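Local coordinates for ribokinase (Cryptococcus neoformans var. grubii serotype A, PDB 6XK2), which phosphorylates D-ribose at O-5 using ATP and a divalent cation, most likely magnesium, as a homodimeric ribokinase of the PfkB carbohydrate kinase family, at the interface of chains A and B. Sequence-based numbering; all coordinates share one arbitrary frame. Chains: chain A/B, Ribokinase.

The interface of chains A and B. Residues chain A 27, 39-41, 43-44, 105; chain B 103, 105, 117-119.
B:His119 carries much of this dimer contact, and its side chain is best followed outward. CG lies anti to the backbone N (chi1 175°), which sends the imidazole across into chain A. CB comes first: it sits in the plane of the A:Phe27 ring, at its edge, 3.7 Å from CE1. Next, ND1 shares a hydrogen bond with the hydroxyl OG of A:Ser41, 2.8 Å away and in the imidazole plane; which of the two donates is not decided. That hydroxyl occupies the crowded position between its own backbone N and carbonyl carbon (chi1 71°). At the tip, A:Leu44 lies over the ring face, its CB 3.3 Å from CE1, while its CD2 methyl approaches NE2 and CD2 of the imidazole. Hydroxyl at the edge and leucine on the face together should fix the ring's rotation.

A:Leu44 also lays CD1 over the centre of the A:Phe27 ring, whose CZ meets CG2 of B:Val105 tip to tip at 3.7 Å. The B:Arg103 guanidinium stands nearly perpendicular to that ring, with NH1 at its edge. Beyond, the two Val105 side chains touch through their CG1 methyls.

Backbone bonds set the register: B:Leu118 N donates to A:Ile39 O (2.8 Å), and A:Ser41 N to B:Leu118 O (2.7 Å), nearly along the C=O axis. Strand A 38-40 thus pairs in parallel with B 114-119 where the PfkB lid sheets meet across the two-fold, which repeats the contact with chains exchanged; its centre lies about 22 Å from the catalytic base A:Asp281.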
loop_
_atom_site.group_PDB
_atom_site.type_symbol
_atom_site.label_atom_id
_atom_site.label_comp_id
_atom_site.label_asym_id
_atom_site.label_seq_id
_atom_site.Cartn_x
_atom_site.Cartn_y
_atom_site.Cartn_z
ATOM N N PHE A 27 1.995 0.135 6.533
ATOM C CA PHE A 27 1.760 1.569 6.439
ATOM C C PHE A 27 1.173 2.032 7.758
ATOM O O PHE A 27 0.066 1.631 8.128
ATOM C CB PHE A 27 0.817 1.928 5.289
ATOM C CG PHE A 27 1.392 1.678 3.931
ATOM C CD1 PHE A 27 2.055 2.684 3.254
ATOM C CD2 PHE A 27 1.291 0.429 3.344
ATOM C CE1 PHE A 27 2.598 2.458 2.008
ATOM C CE2 PHE A 27 1.829 0.197 2.103
ATOM C CZ PHE A 27 2.480 1.214 1.431
ATOM N N ILE A 39 -6.105 9.262 3.080
ATOM C CA ILE A 39 -5.357 9.470 4.307
ATOM C C ILE A 39 -3.882 9.232 4.014
ATOM O O ILE A 39 -3.524 8.446 3.131
ATOM C CB ILE A 39 -5.903 8.563 5.434
ATOM C CG1 ILE A 39 -5.253 8.901 6.772
ATOM C CG2 ILE A 39 -5.725 7.090 5.089
ATOM C CD1 ILE A 39 -5.727 8.005 7.896
ATOM N N SER A 40 -3.028 9.953 4.730
ATOM C CA SER A 40 -1.589 9.872 4.557
ATOM C C SER A 40 -1.007 9.004 5.656
ATOM O O SER A 40 -1.387 9.135 6.823
ATOM C CB SER A 40 -0.941 11.257 4.577
ATOM O OG SER A 40 -1.317 12.013 3.440
ATOM N N SER A 41 -0.115 8.098 5.270
ATOM C CA SER A 41 0.626 7.311 6.237
ATOM C C SER A 41 1.623 8.194 6.981
ATOM O O SER A 41 2.016 9.268 6.515
ATOM C CB SER A 41 1.366 6.175 5.539
ATOM O OG SER A 41 2.445 6.703 4.785
ATOM N N GLY A 43 4.384 6.540 8.228
ATOM C CA GLY A 43 5.606 5.804 8.074
ATOM C C GLY A 43 5.292 4.486 7.411
ATOM O O GLY A 43 4.138 4.048 7.364
ATOM N N LEU A 44 6.344 3.862 6.904
ATOM C CA LEU A 44 6.233 2.585 6.223
ATOM C C LEU A 44 7.353 1.687 6.710
ATOM O O LEU A 44 8.517 2.102 6.749
ATOM C CB LEU A 44 6.312 2.740 4.702
ATOM C CG LEU A 44 6.557 1.473 3.881
ATOM C CD1 LEU A 44 5.463 0.416 4.105
ATOM C CD2 LEU A 44 6.679 1.854 2.407
ATOM N N VAL A 105 -0.281 -5.723 1.919
ATOM C CA VAL A 105 -0.385 -4.300 2.211
ATOM C C VAL A 105 -1.185 -4.174 3.502
ATOM O O VAL A 105 -2.398 -4.416 3.522
ATOM C CB VAL A 105 -1.048 -3.535 1.060
ATOM C CG1 VAL A 105 -1.113 -2.031 1.384
ATOM C CG2 VAL A 105 -0.286 -3.784 -0.240
ATOM N N ARG B 103 4.103 6.632 -2.966
ATOM C CA ARG B 103 3.126 5.609 -3.290
ATOM C C ARG B 103 1.730 6.117 -2.980
ATOM O O ARG B 103 1.522 6.854 -2.008
ATOM C CB ARG B 103 3.415 4.313 -2.494
ATOM C CG ARG B 103 2.450 3.142 -2.713
ATOM C CD ARG B 103 3.061 2.059 -3.586
ATOM N NE ARG B 103 4.372 1.631 -3.100
ATOM C CZ ARG B 103 4.568 0.629 -2.248
ATOM N NH1 ARG B 103 3.543 -0.055 -1.771
ATOM N NH2 ARG B 103 5.790 0.317 -1.857
ATOM N N VAL B 105 -1.577 3.901 -2.421
ATOM C CA VAL B 105 -2.207 2.591 -2.344
ATOM C C VAL B 105 -3.704 2.818 -2.459
ATOM O O VAL B 105 -4.337 3.317 -1.529
ATOM C CB VAL B 105 -1.848 1.868 -1.044
ATOM C CG1 VAL B 105 -2.611 0.550 -0.948
ATOM C CG2 VAL B 105 -0.331 1.622 -0.959
ATOM N N VAL B 117 -4.534 5.470 0.291
ATOM C CA VAL B 117 -3.514 5.709 1.304
ATOM C C VAL B 117 -2.329 6.356 0.602
ATOM O O VAL B 117 -1.788 5.784 -0.352
ATOM C CB VAL B 117 -3.080 4.406 2.000
ATOM C CG1 VAL B 117 -1.921 4.675 2.940
ATOM C CG2 VAL B 117 -4.251 3.765 2.750
ATOM N N LEU B 118 -1.911 7.531 1.071
ATOM C CA LEU B 118 -0.764 8.214 0.484
ATOM C C LEU B 118 0.443 7.988 1.372
ATOM O O LEU B 118 0.345 8.079 2.599
ATOM C CB LEU B 118 -1.028 9.706 0.331
ATOM C CG LEU B 118 -2.180 10.001 -0.627
ATOM C CD1 LEU B 118 -2.488 11.492 -0.671
ATOM C CD2 LEU B 118 -1.847 9.460 -2.010
ATOM N N HIS B 119 1.582 7.690 0.753
ATOM C CA HIS B 119 2.838 7.554 1.470
ATOM C C HIS B 119 3.876 8.416 0.780
ATOM O O HIS B 119 4.210 8.165 -0.384
ATOM C CB HIS B 119 3.297 6.094 1.511
ATOM C CG HIS B 119 4.644 5.902 2.137
ATOM N ND1 HIS B 119 4.874 6.092 3.483
ATOM C CD2 HIS B 119 5.842 5.575 1.593
ATOM C CE1 HIS B 119 6.149 5.870 3.744
ATOM N NE2 HIS B 119 6.759 5.554 2.614
#